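Uncharacterized protein YLR132C (PDB 6PFQ) is a Usb1-type phosphodiesterase of the 2H superfamily, probably an exoribonuclease that trims U6 snRNA. Local coordinates at residues Tyr105-Asp109 / Ala110-Phe114; Gly118-Glu121 / Pro122-Gly125; Leu179-Leu182 / Val183-Ala187. All coordinates share one frame; numbering follows the deposited sequence.

Contact 1. Residues Tyr105-Asp109 / Ala110-Phe114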
ATOM      1  N   TYR A 105       9.069  -0.435   2.282  1.00 19.66           N
ATOM      2  CA  TYR A 105       8.922   0.814   1.520  1.00 21.47           C
ATOM      3  C   TYR A 105       8.922   2.008   2.464  1.00 22.71           C
ATOM      4  O   TYR A 105       8.228   1.990   3.466  1.00 22.37           O
ATOM      5  CB  TYR A 105       7.609   0.841   0.745  1.00 19.34           C
ATOM      6  CG  TYR A 105       7.574  -0.076  -0.475  1.00 20.99           C
ATOM      7  CD1 TYR A 105       8.258   0.258  -1.632  1.00 23.16           C
ATOM      8  CD2 TYR A 105       6.848  -1.273  -0.454  1.00 18.55           C
ATOM      9  CE1 TYR A 105       8.213  -0.567  -2.777  1.00 25.27           C
ATOM     10  CE2 TYR A 105       6.797  -2.096  -1.587  1.00 22.17           C
ATOM     11  CZ  TYR A 105       7.482  -1.746  -2.722  1.00 22.39           C
ATOM     12  OH  TYR A 105       7.431  -2.550  -3.824  1.00 23.97           O
ATOM     13  N   GLU A 106       9.625   3.080   2.089  1.00 22.71           N
ATOM     14  CA  GLU A 106       9.625   4.319   2.863  1.00 26.15           C
ATOM     15  C   GLU A 106       8.559   5.278   2.351  1.00 27.87           C
ATOM     16  O   GLU A 106       8.217   5.273   1.158  1.00 25.43           O
ATOM     17  CB  GLU A 106      10.985   4.979   2.768  1.00 29.55           C
ATOM     18  CG  GLU A 106      11.997   4.249   3.543  1.00 29.38           C
ATOM     19  CD  GLU A 106      13.294   5.006   3.594  1.00 33.08           C
ATOM     20  OE1 GLU A 106      13.719   5.514   2.539  1.00 35.34           O
ATOM     21  OE2 GLU A 106      13.873   5.088   4.686  1.00 30.53           O
ATOM     22  N   ASN A 107       8.017   6.093   3.259  1.00 22.40           N
ATOM     23  CA  ASN A 107       7.111   7.155   2.838  1.00 24.24           C
ATOM     24  C   ASN A 107       7.924   8.344   2.317  1.00 25.52           C
ATOM     25  O   ASN A 107       9.154   8.281   2.216  1.00 24.83           O
ATOM     26  CB  ASN A 107       6.152   7.552   3.960  1.00 23.29           C
ATOM     27  CG  ASN A 107       6.871   8.170   5.163  1.00 22.42           C
ATOM     28  OD1 ASN A 107       8.065   8.010   5.322  1.00 23.41           O
ATOM     29  ND2 ASN A 107       6.118   8.892   6.004  1.00 25.91           N
ATOM     30  N   PHE A 108       7.239   9.473   2.034  1.00 24.82           N
ATOM     31  CA  PHE A 108       7.851  10.543   1.229  1.00 27.57           C
ATOM     32  C   PHE A 108       9.037  11.215   1.924  1.00 26.55           C
ATOM     33  O   PHE A 108       9.949  11.702   1.249  1.00 31.52           O
ATOM     34  CB  PHE A 108       6.793  11.595   0.901  1.00 26.12           C
ATOM     35  CG  PHE A 108       6.526  12.521   2.056  1.00 28.26           C
ATOM     36  CD1 PHE A 108       5.829  12.074   3.177  1.00 26.65           C
ATOM     37  CD2 PHE A 108       6.986  13.833   2.032  1.00 25.60           C
ATOM     38  CE1 PHE A 108       5.596  12.929   4.265  1.00 26.42           C
ATOM     39  CE2 PHE A 108       6.768  14.680   3.106  1.00 21.27           C
ATOM     40  CZ  PHE A 108       6.064  14.243   4.219  1.00 25.13           C
ATOM     41  N   ASP A 109       9.057  11.273   3.261  1.00 23.70           N
ATOM     42  CA  ASP A 109      10.123  11.941   4.003  1.00 21.91           C
ATOM     43  C   ASP A 109      11.005  10.944   4.731  1.00 27.15           C
ATOM     44  O   ASP A 109      11.861  11.340   5.534  1.00 26.93           O
ATOM     45  CB  ASP A 109       9.558  12.963   4.990  1.00 25.35           C
ATOM     46  CG  ASP A 109       8.705  12.334   6.079  1.00 30.25           C
ATOM     47  OD1 ASP A 109       8.420  11.113   6.012  1.00 26.14           O
ATOM     48  OD2 ASP A 109       8.300  13.069   7.004  1.00 26.47           O
ATOM     49  N   ALA A 110      10.840   9.659   4.424  1.00 24.76           N
ATOM     50  CA  ALA A 110      11.571   8.542   5.027  1.00 25.06           C
ATOM     51  C   ALA A 110      11.362   8.461   6.549  1.00 22.48           C
ATOM     52  O   ALA A 110      12.138   7.807   7.267  1.00 23.61           O
ATOM     53  CB  ALA A 110      13.068   8.573   4.678  1.00 29.68           C
ATOM     54  N   SER A 111      10.290   9.052   7.064  1.00 22.42           N
ATOM     55  CA  SER A 111      10.080   8.954   8.506  1.00 19.80           C
ATOM     56  C   SER A 111       9.486   7.602   8.907  1.00 23.92           C
ATOM     57  O   SER A 111       9.640   7.197  10.072  1.00 22.10           O
ATOM     58  CB  SER A 111       9.151  10.059   9.001  1.00 22.89           C
ATOM     59  OG  SER A 111       7.933  10.053   8.279  1.00 23.80           O
ATOM     60  N   LEU A 112       8.790   6.928   7.982  1.00 19.10           N
ATOM     61  CA  LEU A 112       8.117   5.674   8.285  1.00 18.78           C
ATOM     62  C   LEU A 112       8.570   4.613   7.305  1.00 24.76           C
ATOM     63  O   LEU A 112       8.800   4.911   6.125  1.00 24.51           O
ATOM     64  CB  LEU A 112       6.602   5.825   8.200  1.00 21.12           C
ATOM     65  CG  LEU A 112       5.967   6.824   9.190  1.00 22.96           C
ATOM     66  CD1 LEU A 112       4.455   7.015   8.894  1.00 25.32           C
ATOM     67  CD2 LEU A 112       6.183   6.333  10.609  1.00 23.65           C
ATOM     68  N   GLN A 113       8.680   3.374   7.792  1.00 21.39           N
ATOM     69  CA  GLN A 113       9.126   2.262   6.961  1.00 20.90           C
ATOM     70  C   GLN A 113       8.043   1.198   7.014  1.00 23.56           C
ATOM     71  O   GLN A 113       7.740   0.683   8.086  1.00 23.38           O
ATOM     72  CB  GLN A 113      10.495   1.741   7.453  1.00 18.38           C
ATOM     73  CG  GLN A 113      11.540   2.871   7.228  1.00 22.76           C
ATOM     74  CD  GLN A 113      12.948   2.536   7.666  1.00 23.41           C
ATOM     75  OE1 GLN A 113      13.144   1.706   8.552  1.00 22.76           O
ATOM     76  NE2 GLN A 113      13.950   3.242   7.079  1.00 21.18           N
ATOM     77  N   PHE A 114       7.436   0.911   5.864  1.00 18.89           N
ATOM     78  CA  PHE A 114       6.275   0.044   5.774  1.00 19.59           C
ATOM     79  C   PHE A 114       6.686  -1.361   5.393  1.00 20.63           C
ATOM     80  O   PHE A 114       7.339  -1.550   4.368  1.00 21.47           O
ATOM     81  CB  PHE A 114       5.328   0.588   4.709  1.00 19.36           C
ATOM     82  CG  PHE A 114       4.578   1.825   5.162  1.00 21.73           C
ATOM     83  CD1 PHE A 114       5.184   3.076   5.084  1.00 21.82           C
ATOM     84  CD2 PHE A 114       3.288   1.728   5.647  1.00 24.61           C
ATOM     85  CE1 PHE A 114       4.504   4.234   5.529  1.00 23.58           C
ATOM     86  CE2 PHE A 114       2.599   2.877   6.049  1.00 27.84           C
ATOM     87  CZ  PHE A 114       3.229   4.117   5.985  1.00 26.79           C
TER
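Asp-109 OD1 is gripped twice by Ser-111. The Ser-111 hydroxyl OG donates to Asp-109 OD1 over a short 2.5 Å, on the syn side of the carboxylate. Ser-111 N, 3.0 Å from Asp-109 OD1, comes from the same face but from well above the plane; this second bond closes an Asx turn. Together the two donors would probably draw negative charge onto that oxygen and favour the ionised acid. Asp-109 CG sits between the backbone N and the carbonyl carbon (chi1 64°), which sets OD1 beside Ser-111 N and OG. Asn-107 works the same bend from its other end. Its backbone O takes the N-H of Ala-110, the bond of a type I turn, while its side-chain OD1 accepts from Leu-112 N at 3.0 Å, nearly straight at 164° but from above the amide plane. Asn-107 N returns a bond to Leu-112 O, and the Leu-112 side chain crosses beside the Asn-107 amide, CG 3.8 Å from ND2. The whole is the tip of a beta hairpin between strands 102-106 and 112-119, with Tyr-105 and Phe-114 a hydrogen-bonded pair; Phe-114 N lies 2.7 Å from Tyr-105 O. One step nearer the turn, Glu-106 and Gln-113 form a non-hydrogen-bonded pair whose extended side chains run side by side. Gln-113 NE2 donates to the anti side of Glu-106 OE2 at 3.0 Å, the amide and carboxylate planes turned 40° apart, and Ala-110 CB lies against the same carboxylate. Leu-176 of helix 169-186 packs on the side chains of Glu-106 and Gln-113. On the other face of the hairpin the edge of the Phe-114 ring meets Asn-107 CB, CE1 approaching to 4.0 Å, and the Tyr-105 ring stacks on His-154, a UMP-binding residue.

Contact 2. Residues Gly118-Glu121 / Pro122-Gly125; sequences GLSE and PARG. Unlike the reference sequence in segment 122-125: Pro-122 (reference Gln).
Arg-124 NE donates to the backbone O of Leu-119 at 2.7 Å, an almost straight bond (162°) with the oxygen lying in the guanidinium plane. NH2 adds a weak second bond to the same oxygen, so one edge of the guanidinium is turned onto the Leu-119 carbonyl; NH1 is held by Leu-150 O. With CG beside the backbone N (chi1 -59°) and the chain extended to NE, the guanidinium reaches back to Leu-119. An alanine here takes away the guanidinium and is likely to leave Leu-119 O without its NE bond and Leu-150 O without NH1. One residue on, Ser-120 is the N-cap. Its OG, placed between the backbone N and the carbonyl carbon (chi1 73°), accepts from Ala-123 N at 3.3 Å, while Ser-120 O receives Arg-124 N at 2.9 Å in the first full helical turn. Glu-121 O takes Gly-125 N in the next. Pro-122, with no N-H to offer, sits in the first turn, its CD 3.4 Å from Ser-120 OG. Outside these bonds the packing is apolar: Leu-119 CD2 rests 3.8 Å from Ala-123 CB, and Leu-119 CB lies against the Arg-124 chain at CG. Gly-118, lacking a side chain, lets Arg-124 NH2 come within 3.7 Å of its CA. This is a serine N-cap at a strand-to-helix junction, where the chain passes from strand 112-119 through Ser-120 into helix 121-137.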
ATOM      1  N   GLY A 118       4.520  -7.783  -2.082  1.00 19.86           N
ATOM      2  CA  GLY A 118       4.102  -7.401  -3.420  1.00 18.30           C
ATOM      3  C   GLY A 118       2.888  -8.175  -3.926  1.00 21.68           C
ATOM      4  O   GLY A 118       2.613  -9.312  -3.535  1.00 22.94           O
ATOM      5  N   LEU A 119       2.150  -7.559  -4.850  1.00 21.79           N
ATOM      6  CA  LEU A 119       1.017  -8.282  -5.431  1.00 19.27           C
ATOM      7  C   LEU A 119       1.480  -9.415  -6.342  1.00 25.21           C
ATOM      8  O   LEU A 119       2.526  -9.331  -7.004  1.00 20.93           O
ATOM      9  CB  LEU A 119       0.142  -7.341  -6.255  1.00 20.73           C
ATOM     10  CG  LEU A 119      -1.126  -6.858  -5.496  1.00 23.10           C
ATOM     11  CD1 LEU A 119      -0.719  -6.070  -4.214  1.00 23.29           C
ATOM     12  CD2 LEU A 119      -1.997  -5.979  -6.397  1.00 22.43           C
ATOM     13  N   SER A 120       0.652 -10.459  -6.412  1.00 24.82           N
ATOM     14  CA  SER A 120       0.937 -11.581  -7.314  1.00 22.30           C
ATOM     15  C   SER A 120       0.870 -11.159  -8.787  1.00 25.56           C
ATOM     16  O   SER A 120       0.306 -10.120  -9.165  1.00 23.91           O
ATOM     17  CB  SER A 120      -0.065 -12.718  -7.064  1.00 27.80           C
ATOM     18  OG  SER A 120      -1.329 -12.360  -7.590  1.00 25.74           O
ATOM     19  N   GLU A 121       1.494 -11.989  -9.635  1.00 24.50           N
ATOM     20  CA  GLU A 121       1.506 -11.686 -11.065  1.00 23.85           C
ATOM     21  C   GLU A 121       0.099 -11.543 -11.635  1.00 26.31           C
ATOM     22  O   GLU A 121      -0.145 -10.562 -12.353  1.00 26.66           O
ATOM     23  CB  GLU A 121       2.300 -12.758 -11.822  1.00 24.44           C
ATOM     24  CG  GLU A 121       2.541 -12.322 -13.238  1.00 27.64           C
ATOM     25  CD  GLU A 121       3.309 -13.374 -14.044  1.00 39.86           C
ATOM     26  OE1 GLU A 121       3.301 -14.563 -13.672  1.00 39.72           O
ATOM     27  OE2 GLU A 121       3.934 -12.974 -15.026  1.00 42.39           O
ATOM     28  N   PRO A 122      -0.856 -12.432 -11.353  1.00 24.91           N
ATOM     29  CA  PRO A 122      -2.214 -12.207 -11.892  1.00 28.65           C
ATOM     30  C   PRO A 122      -2.884 -10.963 -11.331  1.00 28.20           C
ATOM     31  O   PRO A 122      -3.598 -10.278 -12.066  1.00 26.55           O
ATOM     32  CB  PRO A 122      -2.976 -13.477 -11.485  1.00 31.14           C
ATOM     33  CG  PRO A 122      -1.922 -14.504 -11.183  1.00 33.86           C
ATOM     34  CD  PRO A 122      -0.753 -13.728 -10.641  1.00 27.21           C
ATOM     35  N   ALA A 123      -2.665 -10.633 -10.057  1.00 25.93           N
ATOM     36  CA  ALA A 123      -3.250  -9.406  -9.522  1.00 24.22           C
ATOM     37  C   ALA A 123      -2.687  -8.178 -10.226  1.00 32.05           C
ATOM     38  O   ALA A 123      -3.435  -7.265 -10.591  1.00 28.59           O
ATOM     39  CB  ALA A 123      -3.016  -9.318  -8.000  1.00 25.05           C
ATOM     40  N   ARG A 124      -1.372  -8.138 -10.452  1.00 24.46           N
ATOM     41  CA  ARG A 124      -0.824  -6.988 -11.169  1.00 24.88           C
ATOM     42  C   ARG A 124      -1.364  -6.919 -12.584  1.00 26.65           C
ATOM     43  O   ARG A 124      -1.675  -5.827 -13.083  1.00 26.68           O
ATOM     44  CB  ARG A 124       0.701  -7.049 -11.189  1.00 26.09           C
ATOM     45  CG  ARG A 124       1.254  -7.053  -9.731  1.00 26.69           C
ATOM     46  CD  ARG A 124       2.750  -6.688  -9.680  1.00 24.75           C
ATOM     47  NE  ARG A 124       3.395  -7.170  -8.454  1.00 23.09           N
ATOM     48  CZ  ARG A 124       4.588  -6.759  -8.021  1.00 24.69           C
ATOM     49  NH1 ARG A 124       5.234  -5.762  -8.648  1.00 22.89           N
ATOM     50  NH2 ARG A 124       5.116  -7.303  -6.936  1.00 23.91           N
ATOM     51  N   GLY A 125      -1.477  -8.075 -13.242  1.00 25.14           N
ATOM     52  CA  GLY A 125      -1.943  -8.091 -14.621  1.00 27.20           C
ATOM     53  C   GLY A 125      -3.351  -7.550 -14.759  1.00 30.90           C
ATOM     54  O   GLY A 125      -3.647  -6.805 -15.694  1.00 28.53           O
TER

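Contact 3. Residues Leu179-Leu182 / Val183-Ala187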
ATOM      1  N   LEU A 179      17.741  -3.771   7.361  1.00 26.70           N
ATOM      2  CA  LEU A 179      16.422  -4.168   7.859  1.00 27.78           C
ATOM      3  C   LEU A 179      15.701  -5.041   6.833  1.00 24.27           C
ATOM      4  O   LEU A 179      15.101  -6.066   7.182  1.00 24.89           O
ATOM      5  CB  LEU A 179      15.577  -2.922   8.193  1.00 26.58           C
ATOM      6  CG  LEU A 179      14.095  -3.143   8.523  1.00 24.07           C
ATOM      7  CD1 LEU A 179      13.897  -4.059   9.745  1.00 23.29           C
ATOM      8  CD2 LEU A 179      13.365  -1.765   8.697  1.00 22.15           C
ATOM      9  N   ARG A 180      15.744  -4.639   5.553  1.00 24.06           N
ATOM     10  CA  ARG A 180      15.153  -5.448   4.497  1.00 22.57           C
ATOM     11  C   ARG A 180      15.765  -6.847   4.483  1.00 28.13           C
ATOM     12  O   ARG A 180      15.048  -7.858   4.374  1.00 27.85           O
ATOM     13  CB  ARG A 180      15.369  -4.778   3.148  1.00 21.20           C
ATOM     14  CG  ARG A 180      14.493  -3.517   2.964  1.00 25.29           C
ATOM     15  CD  ARG A 180      15.038  -2.687   1.806  1.00 25.37           C
ATOM     16  NE  ARG A 180      14.051  -1.686   1.371  1.00 26.77           N
ATOM     17  CZ  ARG A 180      14.360  -0.645   0.613  1.00 25.26           C
ATOM     18  NH1 ARG A 180      15.645  -0.462   0.255  1.00 25.73           N
ATOM     19  NH2 ARG A 180      13.405   0.216   0.233  1.00 22.41           N
ATOM     20  N   ASN A 181      17.091  -6.933   4.612  1.00 26.61           N
ATOM     21  CA  ASN A 181      17.720  -8.254   4.633  1.00 28.74           C
ATOM     22  C   ASN A 181      17.319  -9.039   5.871  1.00 31.04           C
ATOM     23  O   ASN A 181      17.159 -10.258   5.811  1.00 31.07           O
ATOM     24  CB  ASN A 181      19.250  -8.136   4.577  1.00 28.96           C
ATOM     25  CG  ASN A 181      19.947  -9.500   4.722  1.00 37.85           C
ATOM     26  OD1 ASN A 181      19.904 -10.315   3.820  1.00 42.19           O
ATOM     27  ND2 ASN A 181      20.538  -9.756   5.883  1.00 46.70           N
ATOM     28  N   LEU A 182      17.206  -8.362   7.012  1.00 27.13           N
ATOM     29  CA  LEU A 182      16.883  -9.053   8.252  1.00 28.74           C
ATOM     30  C   LEU A 182      15.489  -9.679   8.203  1.00 27.23           C
ATOM     31  O   LEU A 182      15.320 -10.855   8.548  1.00 30.34           O
ATOM     32  CB  LEU A 182      17.025  -8.093   9.430  1.00 25.37           C
ATOM     33  CG  LEU A 182      16.625  -8.673  10.781  1.00 27.43           C
ATOM     34  CD1 LEU A 182      17.523  -9.877  11.134  1.00 26.23           C
ATOM     35  CD2 LEU A 182      16.632  -7.571  11.870  1.00 27.41           C
ATOM     36  N   VAL A 183      14.471  -8.913   7.777  1.00 27.72           N
ATOM     37  CA  VAL A 183      13.131  -9.500   7.784  1.00 29.89           C
ATOM     38  C   VAL A 183      13.051 -10.619   6.764  1.00 32.90           C
ATOM     39  O   VAL A 183      12.393 -11.653   7.018  1.00 27.79           O
ATOM     40  CB  VAL A 183      12.006  -8.465   7.568  1.00 31.07           C
ATOM     41  CG1 VAL A 183      12.013  -7.443   8.685  1.00 28.65           C
ATOM     42  CG2 VAL A 183      12.090  -7.766   6.190  1.00 27.03           C
ATOM     43  N   ALA A 184      13.777 -10.490   5.643  1.00 29.31           N
ATOM     44  CA  ALA A 184      13.749 -11.547   4.635  1.00 30.80           C
ATOM     45  C   ALA A 184      14.458 -12.815   5.113  1.00 35.15           C
ATOM     46  O   ALA A 184      14.005 -13.931   4.836  1.00 35.78           O
ATOM     47  CB  ALA A 184      14.372 -11.032   3.334  1.00 29.99           C
ATOM     48  N   THR A 185      15.577 -12.680   5.807  1.00 33.26           N
ATOM     49  CA  THR A 185      16.340 -13.874   6.181  1.00 36.17           C
ATOM     50  C   THR A 185      15.851 -14.513   7.471  1.00 36.75           C
ATOM     51  O   THR A 185      15.913 -15.744   7.612  1.00 37.90           O
ATOM     52  CB  THR A 185      17.829 -13.543   6.350  1.00 35.25           C
ATOM     53  OG1 THR A 185      17.977 -12.616   7.414  1.00 43.75           O
ATOM     54  CG2 THR A 185      18.394 -12.913   5.128  1.00 33.67           C
ATOM     55  N   GLU A 186      15.370 -13.715   8.426  1.00 29.17           N
ATOM     56  CA  GLU A 186      15.062 -14.248   9.749  1.00 32.66           C
ATOM     57  C   GLU A 186      13.598 -14.157  10.144  1.00 29.65           C
ATOM     58  O   GLU A 186      13.239 -14.718  11.182  1.00 28.90           O
ATOM     59  CB  GLU A 186      15.901 -13.533  10.832  1.00 30.31           C
ATOM     60  CG  GLU A 186      17.389 -13.897  10.791  1.00 47.48           C
ATOM     61  CD  GLU A 186      18.172 -13.341  11.976  1.00 59.65           C
ATOM     62  OE1 GLU A 186      17.568 -13.101  13.044  1.00 62.11           O
ATOM     63  OE2 GLU A 186      19.401 -13.148  11.839  1.00 66.76           O
ATOM     64  N   ALA A 187      12.742 -13.478   9.368  1.00 28.43           N
ATOM     65  CA  ALA A 187      11.357 -13.252   9.794  1.00 28.47           C
ATOM     66  C   ALA A 187      10.327 -13.645   8.735  1.00 28.61           C
ATOM     67  O   ALA A 187       9.199 -13.143   8.756  1.00 29.14           O
ATOM     68  CB  ALA A 187      11.158 -11.788  10.190  1.00 28.33           C
TER
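Five i-to-i+4 bonds run in succession through the last turns of helix 169-186, from Val-183 N to Leu-179 O up to Ala-187 N to Val-183 O; Ala-187 is the first residue to leave helical phi/psi. Asn-181 O carries an extra one: Thr-185 N reaches it at 2.9 Å and Thr-185 OG1 at 3.0 Å, from opposite faces of the carbonyl plane. Turned in between its own N and carbonyl carbon (chi1 63°), that hydroxyl folds back along the helix, and the methyl CG2 is brought 3.3 Å from Asn-181 OD1. On the neighbouring flank Leu-182 CD1 sits against the flat end of Glu-186, 3.6 Å from its CD; the carboxylate itself is held by His-40 through OE1. Leu-179 CD1 meets Val-183 CG1 at 4.0 Å, and both leucines and the valine press on Met-37 of helix 20-39. Arg-180 points elsewhere, to a salt bridge with Asp-177 and a bond to Val-104 O. Buried Leu-179, Leu-182 and Val-183 on one side, with Asn-181, Ala-184 and Thr-185 exposed, mark the C-terminal end of an amphipathic helix packed on its neighbour.

How the contacts relate
Contacts 1 and 2 lie in series on strand 112-119, the hairpin tip at one end and the strand-to-helix junction at the other, their centres about 23 Å apart. Both border the UMP site, empty of nucleotide in this model: the side chain of Tyr-105 comes about 3 Å from those of Asn-152 and His-154, Gly-118 lies about 4 Å from the His-154 side chain, and that of Arg-124 about 6 Å from that of Asn-152. Contact 3, on helix 169-186, packs against the hairpin, its centre about 17 Å from that of contact 1, where Gln-113 OE1 meets Leu-179 CD2 at 3.5 Å. Between contacts 2 and 3 the nearest atoms are about 11 Å apart.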